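Local atomic coordinates of condensin complex subunit 3 (Schizosaccharomyces pombe, PDB entry 5OQR), a protein that acts as a regulatory subunit of condensin, the complex required to convert interphase chromatin into condensed, mitotic-like chromosomes. Residues R99-I104 against S135-E140; A141-S146 against L180-V185; R545-M550 against S567-E572; H530-G535 against C541-T546. One frame throughout, in Å; residues are numbered along the deposited sequence.

Interaction 1. Residues R99-I104 against S135-E140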
loop_
_atom_site.group_PDB
_atom_site.type_symbol
_atom_site.label_atom_id
_atom_site.label_comp_id
_atom_site.label_asym_id
_atom_site.label_seq_id
_atom_site.Cartn_x
_atom_site.Cartn_y
_atom_site.Cartn_z
ATOM N N ARG A 99 11.207 25.425 24.746
ATOM C CA ARG A 99 11.391 25.109 26.159
ATOM C C ARG A 99 10.143 25.451 26.963
ATOM O O ARG A 99 9.713 24.664 27.813
ATOM C CB ARG A 99 12.607 25.854 26.713
ATOM C CG ARG A 99 13.937 25.438 26.095
ATOM C CD ARG A 99 14.289 23.994 26.415
ATOM N NE ARG A 99 15.591 23.616 25.873
ATOM C CZ ARG A 99 16.054 22.370 25.834
ATOM N NH1 ARG A 99 15.322 21.367 26.303
ATOM N NH2 ARG A 99 17.251 22.126 25.322
ATOM N N CYS A 100 9.546 26.615 26.708
ATOM C CA CYS A 100 8.323 26.987 27.412
ATOM C C CYS A 100 7.251 25.918 27.242
ATOM O O CYS A 100 6.664 25.449 28.224
ATOM C CB CYS A 100 7.819 28.341 26.911
ATOM S SG CYS A 100 8.659 29.767 27.640
ATOM N N CYS A 101 6.982 25.518 25.997
ATOM C CA CYS A 101 6.025 24.444 25.763
ATOM C C CYS A 101 6.500 23.143 26.394
ATOM O O CYS A 101 5.702 22.392 26.966
ATOM C CB CYS A 101 5.802 24.260 24.263
ATOM S SG CYS A 101 4.959 25.643 23.467
ATOM N N GLN A 102 7.800 22.859 26.299
ATOM C CA GLN A 102 8.349 21.658 26.919
ATOM C C GLN A 102 8.083 21.650 28.418
ATOM O O GLN A 102 7.604 20.653 28.972
ATOM C CB GLN A 102 9.848 21.568 26.638
ATOM C CG GLN A 102 10.519 20.320 27.186
ATOM C CD GLN A 102 12.020 20.337 26.989
ATOM O OE1 GLN A 102 12.649 21.393 27.022
ATOM N NE2 GLN A 102 12.604 19.164 26.778
ATOM N N ILE A 103 8.385 22.759 29.092
ATOM C CA ILE A 103 8.210 22.822 30.539
ATOM C C ILE A 103 6.732 22.739 30.900
ATOM O O ILE A 103 6.326 21.924 31.736
ATOM C CB ILE A 103 8.855 24.102 31.103
ATOM C CG1 ILE A 103 10.356 24.121 30.797
ATOM C CG2 ILE A 103 8.641 24.187 32.610
ATOM C CD1 ILE A 103 11.009 25.467 31.016
ATOM N N ILE A 104 5.906 23.578 30.273
ATOM C CA ILE A 104 4.485 23.607 30.609
ATOM C C ILE A 104 3.870 22.226 30.443
ATOM O O ILE A 104 3.073 21.782 31.278
ATOM C CB ILE A 104 3.756 24.660 29.756
ATOM C CG1 ILE A 104 4.214 26.063 30.163
ATOM C CG2 ILE A 104 2.237 24.532 29.909
ATOM C CD1 ILE A 104 3.711 27.154 29.260
ATOM N N SER A 135 8.804 23.026 13.767
ATOM C CA SER A 135 8.198 21.733 14.063
ATOM C C SER A 135 8.379 21.359 15.529
ATOM O O SER A 135 7.480 20.768 16.140
ATOM C CB SER A 135 8.797 20.659 13.157
ATOM O OG SER A 135 10.191 20.532 13.373
ATOM N N ILE A 136 9.532 21.695 16.111
ATOM C CA ILE A 136 9.809 21.312 17.493
ATOM C C ILE A 136 8.807 21.958 18.439
ATOM O O ILE A 136 8.383 21.348 19.428
ATOM C CB ILE A 136 11.259 21.677 17.866
ATOM C CG1 ILE A 136 11.476 23.193 17.765
ATOM C CG2 ILE A 136 12.230 20.918 16.969
ATOM C CD1 ILE A 136 12.877 23.654 18.119
ATOM N N VAL A 137 8.408 23.197 18.152
ATOM C CA VAL A 137 7.449 23.886 19.010
ATOM C C VAL A 137 6.097 23.189 18.955
ATOM O O VAL A 137 5.456 22.956 19.986
ATOM C CB VAL A 137 7.338 25.367 18.604
ATOM C CG1 VAL A 137 6.325 26.096 19.485
ATOM C CG2 VAL A 137 8.698 26.046 18.683
ATOM N N ARG A 138 5.639 22.855 17.748
ATOM C CA ARG A 138 4.370 22.152 17.599
ATOM C C ARG A 138 4.377 20.844 18.378
ATOM O O ARG A 138 3.416 20.523 19.088
ATOM C CB ARG A 138 4.093 21.892 16.121
ATOM C CG ARG A 138 3.693 23.128 15.337
ATOM C CD ARG A 138 3.556 22.804 13.862
ATOM N NE ARG A 138 4.841 22.892 13.171
ATOM C CZ ARG A 138 5.140 22.252 12.044
ATOM N NH1 ARG A 138 4.254 21.450 11.471
ATOM N NH2 ARG A 138 6.337 22.405 11.496
ATOM N N LEU A 139 5.456 20.071 18.253
ATOM C CA LEU A 139 5.559 18.798 18.955
ATOM C C LEU A 139 5.247 18.968 20.436
ATOM O O LEU A 139 4.334 18.333 20.972
ATOM C CB LEU A 139 6.961 18.213 18.757
ATOM C CG LEU A 139 7.132 16.702 18.946
ATOM C CD1 LEU A 139 8.547 16.297 18.571
ATOM C CD2 LEU A 139 6.813 16.254 20.366
ATOM N N GLU A 140 6.001 19.830 21.117
ATOM C CA GLU A 140 5.796 20.028 22.546
ATOM C C GLU A 140 4.494 20.755 22.850
ATOM O O GLU A 140 3.985 20.645 23.970
ATOM C CB GLU A 140 6.974 20.803 23.137
ATOM C CG GLU A 140 8.312 20.109 22.977
ATOM C CD GLU A 140 8.393 18.813 23.756
ATOM O OE1 GLU A 140 7.504 18.567 24.597
ATOM O OE2 GLU A 140 9.346 18.040 23.525
#
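C101 and E140 meet at their first side-chain carbons, CB of C101 lying 3.8 Å from CB of E140, where helix 94-108 runs beside helix 135-145. Followed outward, E140 lies along the backbone of the facing helix. Its CB also rests 3.9 Å from the backbone N of Q102. CG then comes within 4.2 Å of Q102 CB, and a bend at chi2 (-65°) folds the carboxylate back so that OE1 reaches a point 4.0 Å from Q102 CA. All of these are van der Waals contacts; no hydrogen bond crosses between the segments. One turn back, V137 turns CG1 toward SG of C101 at 4.2 Å, a looser apolar touch. Q102 meets E140 with its root, while its extended chain (chi1 -177°) carries the amide off to R99. There NH1 of R99 donates to OE1 of Q102 at 2.8 Å, in the carbonyl plane and on a lone pair, and R99 NE is bound in turn by the carbonyl of V47. The two segment axes approach to 8.5 Å with their N-to-C directions only 15° apart, the parallel packing of equivalent helices in successive HEAT repeats, here 2 and 3. Helix 78-86 covers C100, I103 and I104 on helix 94-108, and helix 52-69 covers R99, Q102 and I103.

Interaction 2. Residues A141-S146 against L180-V185; sequences AVVALS and LLNIEV
S146 and N182 touch through their side-chain roots: CB of N182 lies 3.6 Å from OG of S146 and 3.7 Å from CB of S146. The torsions explain why this is a carbon-to-oxygen contact and not a polar bond. In S146 the hydroxyl stands in the crowded position between its own N and carbonyl carbon (chi1 63°), which folds OG back over the preceding turn. From there it donates to the carbonyl O of V143 at 2.6 Å, approaching from above the carbonyl plane, 37° out of it, and not along a lone pair. N182 points its CB at the serine but swings CG to the side of its own backbone N (chi1 -54°), and its ND2 is satisfied by the carbonyl of S178 in its own helix. The hydroxyl is spent on V143 and ND2 on S178, so OG meets N182 only through van der Waals contact, closest at its CB. V143 adds one methyl, CG2 standing 4.4 Å from ND2 of N182. A glycine replacing S146 would probably cost the V143 carbonyl this hydroxyl partner and open a gap against CB of N182. The contact joins helix 135-145, in HEAT repeat 3, to helix 173-182, in HEAT repeat 4. V142 and V143 continue it against S178 one turn earlier, while L145 packs on helices 116-129 and 158-169, and I183 is seated on L163 and L164 of helix 158-169.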
loop_
_atom_site.group_PDB
_atom_site.type_symbol
_atom_site.label_atom_id
_atom_site.label_comp_id
_atom_site.label_asym_id
_atom_site.label_seq_id
_atom_site.Cartn_x
_atom_site.Cartn_y
_atom_site.Cartn_z
ATOM N N ALA A 141 3.943 21.491 21.883
ATOM C CA ALA A 141 2.727 22.253 22.141
ATOM C C ALA A 141 1.516 21.338 22.261
ATOM O O ALA A 141 0.691 21.508 23.165
ATOM C CB ALA A 141 2.512 23.285 21.035
ATOM N N VAL A 142 1.389 20.361 21.360
ATOM C CA VAL A 142 0.249 19.450 21.423
ATOM C C VAL A 142 0.302 18.635 22.707
ATOM O O VAL A 142 -0.732 18.345 23.320
ATOM C CB VAL A 142 0.204 18.548 20.174
ATOM C CG1 VAL A 142 0.199 19.394 18.904
ATOM C CG2 VAL A 142 1.370 17.568 20.156
ATOM N N VAL A 143 1.508 18.258 23.140
ATOM C CA VAL A 143 1.650 17.544 24.405
ATOM C C VAL A 143 1.152 18.415 25.549
ATOM O O VAL A 143 0.401 17.961 26.421
ATOM C CB VAL A 143 3.113 17.114 24.621
ATOM C CG1 VAL A 143 3.245 16.293 25.898
ATOM C CG2 VAL A 143 3.621 16.315 23.429
ATOM N N ALA A 144 1.559 19.685 25.561
ATOM C CA ALA A 144 1.067 20.613 26.572
ATOM C C ALA A 144 -0.436 20.808 26.441
ATOM O O ALA A 144 -1.182 20.694 27.421
ATOM C CB ALA A 144 1.793 21.954 26.450
ATOM N N LEU A 145 -0.900 21.098 25.225
ATOM C CA LEU A 145 -2.316 21.372 25.019
ATOM C C LEU A 145 -3.165 20.145 25.329
ATOM O O LEU A 145 -4.259 20.264 25.893
ATOM C CB LEU A 145 -2.539 21.843 23.583
ATOM C CG LEU A 145 -3.762 22.730 23.351
ATOM C CD1 LEU A 145 -3.580 23.550 22.092
ATOM C CD2 LEU A 145 -5.020 21.907 23.253
ATOM N N SER A 146 -2.671 18.954 24.984
ATOM C CA SER A 146 -3.416 17.727 25.240
ATOM C C SER A 146 -3.706 17.512 26.719
ATOM O O SER A 146 -4.472 16.604 27.055
ATOM C CB SER A 146 -2.646 16.523 24.692
ATOM O OG SER A 146 -1.408 16.363 25.359
ATOM N N LEU A 180 -0.895 11.731 17.780
ATOM C CA LEU A 180 -1.433 10.379 17.742
ATOM C C LEU A 180 -1.355 9.703 19.104
ATOM O O LEU A 180 -2.164 8.817 19.403
ATOM C CB LEU A 180 -0.672 9.567 16.694
ATOM C CG LEU A 180 -1.020 8.093 16.492
ATOM C CD1 LEU A 180 -2.517 7.884 16.344
ATOM C CD2 LEU A 180 -0.278 7.576 15.269
ATOM N N LEU A 181 -0.405 10.110 19.943
ATOM C CA LEU A 181 -0.157 9.438 21.212
ATOM C C LEU A 181 -0.887 10.066 22.392
ATOM O O LEU A 181 -0.901 9.467 23.473
ATOM C CB LEU A 181 1.345 9.421 21.507
ATOM C CG LEU A 181 2.115 8.200 21.004
ATOM C CD1 LEU A 181 3.610 8.454 21.070
ATOM C CD2 LEU A 181 1.750 6.970 21.819
ATOM N N ASN A 182 -1.490 11.243 22.224
ATOM C CA ASN A 182 -2.129 11.938 23.332
ATOM C C ASN A 182 -3.565 12.354 23.061
ATOM O O ASN A 182 -4.222 12.854 23.979
ATOM C CB ASN A 182 -1.320 13.187 23.715
ATOM C CG ASN A 182 0.131 12.871 24.010
ATOM O OD1 ASN A 182 0.508 12.642 25.160
ATOM N ND2 ASN A 182 0.954 12.850 22.969
ATOM N N ILE A 183 -4.078 12.162 21.845
ATOM C CA ILE A 183 -5.454 12.547 21.558
ATOM C C ILE A 183 -6.419 11.554 22.200
ATOM O O ILE A 183 -6.087 10.391 22.460
ATOM C CB ILE A 183 -5.681 12.649 20.041
ATOM C CG1 ILE A 183 -7.099 13.136 19.744
ATOM C CG2 ILE A 183 -5.432 11.301 19.368
ATOM C CD1 ILE A 183 -7.258 13.734 18.367
ATOM N N GLU A 184 -7.636 12.026 22.464
ATOM C CA GLU A 184 -8.652 11.170 23.057
ATOM C C GLU A 184 -9.094 10.111 22.055
ATOM O O GLU A 184 -9.097 10.330 20.841
ATOM C CB GLU A 184 -9.858 11.992 23.523
ATOM C CG GLU A 184 -10.956 12.203 22.476
ATOM C CD GLU A 184 -12.159 12.937 23.032
ATOM O OE1 GLU A 184 -12.269 14.164 22.812
ATOM O OE2 GLU A 184 -12.991 12.283 23.700
ATOM N N VAL A 185 -9.477 8.952 22.580
ATOM C CA VAL A 185 -9.891 7.817 21.766
ATOM C C VAL A 185 -11.407 7.709 21.856
ATOM O O VAL A 185 -11.956 7.382 22.913
ATOM C CB VAL A 185 -9.208 6.522 22.222
ATOM C CG1 VAL A 185 -9.720 5.334 21.429
ATOM C CG2 VAL A 185 -7.700 6.643 22.076
#

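Interaction 3. Residues R545-M550 against S567-E572; sequences RTLTDM and SSILFE
This is a small, buried, apolar contact between helix 537-554 and helix 563-574, made by the ends of side chains with the two backbones well apart: the closest CA atoms, those of T548 and L570, are 9.3 Å from each other. L547 and I569 carry it. Each sends out one terminal methyl, CD1 of L547 against CD1 of I569 at 3.3 Å, a spacing too short to trust closely; the two side chains cross at about a right angle and touch by their end methyls. For I569 this depends on chi1 of 67°, which places the CG1 branch between its backbone N and carbonyl carbon and directs CD1 across the gap. L570 leans over with its CD2, which ends 4.4 Å from OG1 of T548. That hydroxyl spends its polarity on the carbonyl of I544, in its own helix, and offers L570 only a loose touch. The pairing belongs to the alpha-solenoid of HEAT repeats; residues 545-550 lie in repeat 8, and helix 580-597 closes over T548 and L570 through A589. Y532 of helix 518-534 packs on I569 as well. Helix 537-554 also meets a chain of another protein: both carboxylate oxygens of D549 are hydrogen-bonded by the backbone of that chain, and R545 and T548 each pack on an aromatic side chain there.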
loop_
_atom_site.group_PDB
_atom_site.type_symbol
_atom_site.label_atom_id
_atom_site.label_comp_id
_atom_site.label_asym_id
_atom_site.label_seq_id
_atom_site.Cartn_x
_atom_site.Cartn_y
_atom_site.Cartn_z
ATOM N N ARG A 545 -9.338 -8.276 -23.044
ATOM C CA ARG A 545 -8.724 -9.450 -22.430
ATOM C C ARG A 545 -8.405 -10.511 -23.471
ATOM O O ARG A 545 -7.337 -11.132 -23.432
ATOM C CB ARG A 545 -9.644 -10.030 -21.355
ATOM C CG ARG A 545 -9.969 -9.090 -20.210
ATOM C CD ARG A 545 -10.680 -9.831 -19.086
ATOM N NE ARG A 545 -11.421 -8.930 -18.209
ATOM C CZ ARG A 545 -12.700 -8.608 -18.366
ATOM N NH1 ARG A 545 -13.404 -9.110 -19.370
ATOM N NH2 ARG A 545 -13.280 -7.779 -17.511
ATOM N N THR A 546 -9.322 -10.738 -24.409
ATOM C CA THR A 546 -9.125 -11.785 -25.405
ATOM C C THR A 546 -7.948 -11.463 -26.314
ATOM O O THR A 546 -7.032 -12.276 -26.473
ATOM C CB THR A 546 -10.401 -11.965 -26.226
ATOM O OG1 THR A 546 -11.502 -12.202 -25.345
ATOM C CG2 THR A 546 -10.261 -13.131 -27.187
ATOM N N LEU A 547 -7.958 -10.276 -26.922
ATOM C CA LEU A 547 -6.887 -9.901 -27.838
ATOM C C LEU A 547 -5.546 -9.832 -27.118
ATOM O O LEU A 547 -4.517 -10.238 -27.669
ATOM C CB LEU A 547 -7.224 -8.570 -28.505
ATOM C CG LEU A 547 -8.367 -8.673 -29.520
ATOM C CD1 LEU A 547 -9.070 -7.344 -29.697
ATOM C CD2 LEU A 547 -7.844 -9.171 -30.847
ATOM N N THR A 548 -5.537 -9.338 -25.880
ATOM C CA THR A 548 -4.291 -9.283 -25.125
ATOM C C THR A 548 -3.761 -10.682 -24.842
ATOM O O THR A 548 -2.556 -10.932 -24.954
ATOM C CB THR A 548 -4.494 -8.516 -23.816
ATOM O OG1 THR A 548 -4.934 -7.185 -24.103
ATOM C CG2 THR A 548 -3.195 -8.437 -23.027
ATOM N N ASP A 549 -4.645 -11.610 -24.470
ATOM C CA ASP A 549 -4.198 -12.961 -24.154
ATOM C C ASP A 549 -3.789 -13.730 -25.403
ATOM O O ASP A 549 -2.873 -14.555 -25.344
ATOM C CB ASP A 549 -5.295 -13.706 -23.399
ATOM C CG ASP A 549 -5.357 -13.318 -21.934
ATOM O OD1 ASP A 549 -4.722 -12.310 -21.558
ATOM O OD2 ASP A 549 -6.040 -14.017 -21.159
ATOM N N MET A 550 -4.444 -13.478 -26.536
ATOM C CA MET A 550 -4.030 -14.124 -27.776
ATOM C C MET A 550 -2.620 -13.705 -28.172
ATOM O O MET A 550 -1.838 -14.523 -28.667
ATOM C CB MET A 550 -5.022 -13.801 -28.893
ATOM C CG MET A 550 -6.381 -14.459 -28.709
ATOM S SD MET A 550 -7.470 -14.325 -30.140
ATOM C CE MET A 550 -7.586 -12.564 -30.327
ATOM N N SER A 567 -3.923 -2.061 -31.468
ATOM C CA SER A 567 -3.383 -0.894 -30.781
ATOM C C SER A 567 -4.433 0.201 -30.659
ATOM O O SER A 567 -4.491 0.908 -29.647
ATOM C CB SER A 567 -2.152 -0.379 -31.524
ATOM O OG SER A 567 -1.146 -1.374 -31.594
ATOM N N SER A 568 -5.282 0.346 -31.677
ATOM C CA SER A 568 -6.322 1.368 -31.643
ATOM C C SER A 568 -7.244 1.181 -30.444
ATOM O O SER A 568 -7.473 2.119 -29.672
ATOM C CB SER A 568 -7.119 1.339 -32.944
ATOM O OG SER A 568 -8.234 2.210 -32.875
ATOM N N ILE A 569 -7.790 -0.026 -30.271
ATOM C CA ILE A 569 -8.720 -0.249 -29.169
ATOM C C ILE A 569 -8.006 -0.114 -27.833
ATOM O O ILE A 569 -8.610 0.307 -26.840
ATOM C CB ILE A 569 -9.420 -1.616 -29.301
ATOM C CG1 ILE A 569 -8.431 -2.769 -29.115
ATOM C CG2 ILE A 569 -10.100 -1.733 -30.656
ATOM C CD1 ILE A 569 -9.091 -4.101 -28.914
ATOM N N LEU A 570 -6.718 -0.460 -27.780
ATOM C CA LEU A 570 -5.949 -0.258 -26.558
ATOM C C LEU A 570 -5.792 1.226 -26.246
ATOM O O LEU A 570 -5.847 1.627 -25.078
ATOM C CB LEU A 570 -4.582 -0.930 -26.681
ATOM C CG LEU A 570 -4.571 -2.459 -26.653
ATOM C CD1 LEU A 570 -3.207 -2.993 -27.047
ATOM C CD2 LEU A 570 -4.956 -2.976 -25.277
ATOM N N PHE A 571 -5.590 2.056 -27.274
ATOM C CA PHE A 571 -5.560 3.500 -27.064
ATOM C C PHE A 571 -6.919 4.009 -26.612
ATOM O O PHE A 571 -7.028 4.726 -25.611
ATOM C CB PHE A 571 -5.138 4.222 -28.348
ATOM C CG PHE A 571 -3.685 4.091 -28.673
ATOM C CD1 PHE A 571 -2.721 4.493 -27.768
ATOM C CD2 PHE A 571 -3.280 3.584 -29.895
ATOM C CE1 PHE A 571 -1.383 4.376 -28.069
ATOM C CE2 PHE A 571 -1.944 3.465 -30.200
ATOM C CZ PHE A 571 -0.994 3.864 -29.285
ATOM N N GLU A 572 -7.970 3.654 -27.351
ATOM C CA GLU A 572 -9.309 4.130 -27.026
ATOM C C GLU A 572 -9.693 3.747 -25.604
ATOM O O GLU A 572 -10.223 4.570 -24.848
ATOM C CB GLU A 572 -10.310 3.566 -28.032
ATOM C CG GLU A 572 -11.650 4.267 -28.043
ATOM C CD GLU A 572 -12.548 3.772 -29.157
ATOM O OE1 GLU A 572 -13.783 3.768 -28.973
ATOM O OE2 GLU A 572 -12.017 3.379 -30.217
#

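Interaction 4. Residues H530-G535 against C541-T546; sequences HCYEKG and CTAIRT
The carbonyl O of T542 is gripped twice by T546, by its backbone N at 3.0 Å and by its hydroxyl OG1 at 2.6 Å, the two reaching it from opposite faces of the carbonyl plane. OG1 is tilted 29° from that plane and has a second partner in the hydroxyl of S511. The bonds to T542 lie within helix 537-554. Y532 of helix 518-534 carries the contact. Its CB rests 4.1 Å from CB of A543, which sits at the ring edge near the ring plane. With chi1 at -172° the ring is swung past the alanine, and CE2 comes to 3.6 Å from CD1 of I544. CG1 of I544 follows at 3.9 Å from the same CE2, the isoleucine approaching the ring obliquely. The bend of I544 at chi2 (-65°) folds its CD1 toward CD2 and CE2 of the ring. An alanine in place of Y532 would probably leave the end of I544 without its ring neighbour and open a gap reaching to I569, which the ring also touches. Within HEAT repeat 8 the pair joins two consecutive antiparallel helices across a short turn, and K540 near that turn makes a cation-pi contact with Y532 and bonds its carbonyl O. Between the two segments only carbon surfaces thus meet, and a polar link between their helices comes from K540.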
loop_
_atom_site.group_PDB
_atom_site.type_symbol
_atom_site.label_atom_id
_atom_site.label_comp_id
_atom_site.label_asym_id
_atom_site.label_seq_id
_atom_site.Cartn_x
_atom_site.Cartn_y
_atom_site.Cartn_z
ATOM N N HIS A 530 -14.896 -6.195 -33.775
ATOM C CA HIS A 530 -16.287 -5.777 -33.909
ATOM C C HIS A 530 -16.980 -5.713 -32.555
ATOM O O HIS A 530 -17.898 -4.908 -32.364
ATOM C CB HIS A 530 -17.028 -6.734 -34.842
ATOM C CG HIS A 530 -18.454 -6.353 -35.093
ATOM N ND1 HIS A 530 -19.514 -7.009 -34.506
ATOM C CD2 HIS A 530 -18.994 -5.381 -35.865
ATOM C CE1 HIS A 530 -20.646 -6.459 -34.907
ATOM N NE2 HIS A 530 -20.359 -5.470 -35.732
ATOM N N CYS A 531 -16.553 -6.542 -31.602
ATOM C CA CYS A 531 -17.134 -6.487 -30.265
ATOM C C CYS A 531 -16.791 -5.179 -29.566
ATOM O O CYS A 531 -17.607 -4.639 -28.812
ATOM C CB CYS A 531 -16.655 -7.677 -29.432
ATOM S SG CYS A 531 -17.447 -9.248 -29.838
ATOM N N TYR A 532 -15.591 -4.648 -29.802
ATOM C CA TYR A 532 -15.166 -3.463 -29.068
ATOM C C TYR A 532 -15.883 -2.213 -29.563
ATOM O O TYR A 532 -16.372 -1.409 -28.761
ATOM C CB TYR A 532 -13.655 -3.278 -29.178
ATOM C CG TYR A 532 -13.153 -2.182 -28.273
ATOM C CD1 TYR A 532 -13.202 -0.853 -28.670
ATOM C CD2 TYR A 532 -12.654 -2.471 -27.015
ATOM C CE1 TYR A 532 -12.761 0.152 -27.845
ATOM C CE2 TYR A 532 -12.208 -1.470 -26.180
ATOM C CZ TYR A 532 -12.265 -0.160 -26.602
ATOM O OH TYR A 532 -11.825 0.847 -25.779
ATOM N N GLU A 533 -15.948 -2.022 -30.880
ATOM C CA GLU A 533 -16.472 -0.767 -31.412
ATOM C C GLU A 533 -17.984 -0.678 -31.244
ATOM O O GLU A 533 -18.509 0.356 -30.815
ATOM C CB GLU A 533 -16.078 -0.603 -32.881
ATOM C CG GLU A 533 -16.296 -1.828 -33.755
ATOM C CD GLU A 533 -16.029 -1.546 -35.223
ATOM O OE1 GLU A 533 -16.343 -0.427 -35.683
ATOM O OE2 GLU A 533 -15.492 -2.440 -35.914
ATOM N N LYS A 534 -18.703 -1.751 -31.567
ATOM C CA LYS A 534 -20.160 -1.737 -31.563
ATOM C C LYS A 534 -20.765 -2.420 -30.344
ATOM O O LYS A 534 -21.993 -2.529 -30.260
ATOM C CB LYS A 534 -20.694 -2.406 -32.835
ATOM C CG LYS A 534 -20.158 -1.809 -34.130
ATOM C CD LYS A 534 -20.925 -0.574 -34.564
ATOM C CE LYS A 534 -20.132 0.208 -35.602
ATOM N NZ LYS A 534 -20.967 1.177 -36.352
ATOM N N GLY A 535 -19.947 -2.875 -29.395
ATOM C CA GLY A 535 -20.434 -3.599 -28.244
ATOM C C GLY A 535 -20.498 -2.744 -26.988
ATOM O O GLY A 535 -20.004 -1.623 -26.932
ATOM N N CYS A 541 -14.580 -4.940 -22.591
ATOM C CA CYS A 541 -13.643 -5.579 -21.674
ATOM C C CYS A 541 -13.329 -7.005 -22.103
ATOM O O CYS A 541 -12.211 -7.483 -21.896
ATOM C CB CYS A 541 -14.204 -5.565 -20.254
ATOM S SG CYS A 541 -14.420 -3.923 -19.557
ATOM N N THR A 542 -14.296 -7.699 -22.704
ATOM C CA THR A 542 -14.036 -9.048 -23.194
ATOM C C THR A 542 -13.069 -9.016 -24.369
ATOM O O THR A 542 -12.215 -9.898 -24.502
ATOM C CB THR A 542 -15.351 -9.726 -23.589
ATOM O OG1 THR A 542 -16.150 -9.930 -22.421
ATOM C CG2 THR A 542 -15.103 -11.076 -24.257
ATOM N N ALA A 543 -13.190 -8.006 -25.229
ATOM C CA ALA A 543 -12.284 -7.882 -26.365
ATOM C C ALA A 543 -10.858 -7.613 -25.903
ATOM O O ALA A 543 -9.913 -8.245 -26.384
ATOM C CB ALA A 543 -12.769 -6.772 -27.296
ATOM N N ILE A 544 -10.684 -6.677 -24.967
ATOM C CA ILE A 544 -9.343 -6.321 -24.503
ATOM C C ILE A 544 -8.644 -7.539 -23.912
ATOM O O ILE A 544 -7.478 -7.814 -24.215
ATOM C CB ILE A 544 -9.412 -5.168 -23.484
ATOM C CG1 ILE A 544 -10.043 -3.917 -24.105
ATOM C CG2 ILE A 544 -8.023 -4.839 -22.940
ATOM C CD1 ILE A 544 -9.241 -3.284 -25.221
ATOM N N ARG A 545 -9.338 -8.276 -23.044
ATOM C CA ARG A 545 -8.724 -9.450 -22.430
ATOM C C ARG A 545 -8.405 -10.511 -23.471
ATOM O O ARG A 545 -7.337 -11.132 -23.432
ATOM C CB ARG A 545 -9.644 -10.030 -21.355
ATOM C CG ARG A 545 -9.969 -9.090 -20.210
ATOM C CD ARG A 545 -10.680 -9.831 -19.086
ATOM N NE ARG A 545 -11.421 -8.930 -18.209
ATOM C CZ ARG A 545 -12.700 -8.608 -18.366
ATOM N NH1 ARG A 545 -13.404 -9.110 -19.370
ATOM N NH2 ARG A 545 -13.280 -7.779 -17.511
ATOM N N THR A 546 -9.322 -10.738 -24.409
ATOM C CA THR A 546 -9.125 -11.785 -25.405
ATOM C C THR A 546 -7.948 -11.463 -26.314
ATOM O O THR A 546 -7.032 -12.276 -26.473
ATOM C CB THR A 546 -10.401 -11.965 -26.226
ATOM O OG1 THR A 546 -11.502 -12.202 -25.345
ATOM C CG2 THR A 546 -10.261 -13.131 -27.187
#

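The four contacts form two pairs on opposite sides of the chain's centre. Interactions 1 and 2 share helix 135-145 and lie in series along it, centres about 12 Å apart; the carbonyl O of C101 touches CB of A144 at 4.0 Å, and this helix of repeat 3 meets repeats 2 and 4. Interactions 3 and 4 share R545 and T546 on helix 537-554, with centres about 8 Å apart. There CD1 of I569 meets CD1 of I544 at 3.8 Å, merging the two into one core. Interactions 1 and 3 are about 59 Å apart between centres. Another protein's chain comes near interactions 3 and 4 but touches neither segment of 1 or 2.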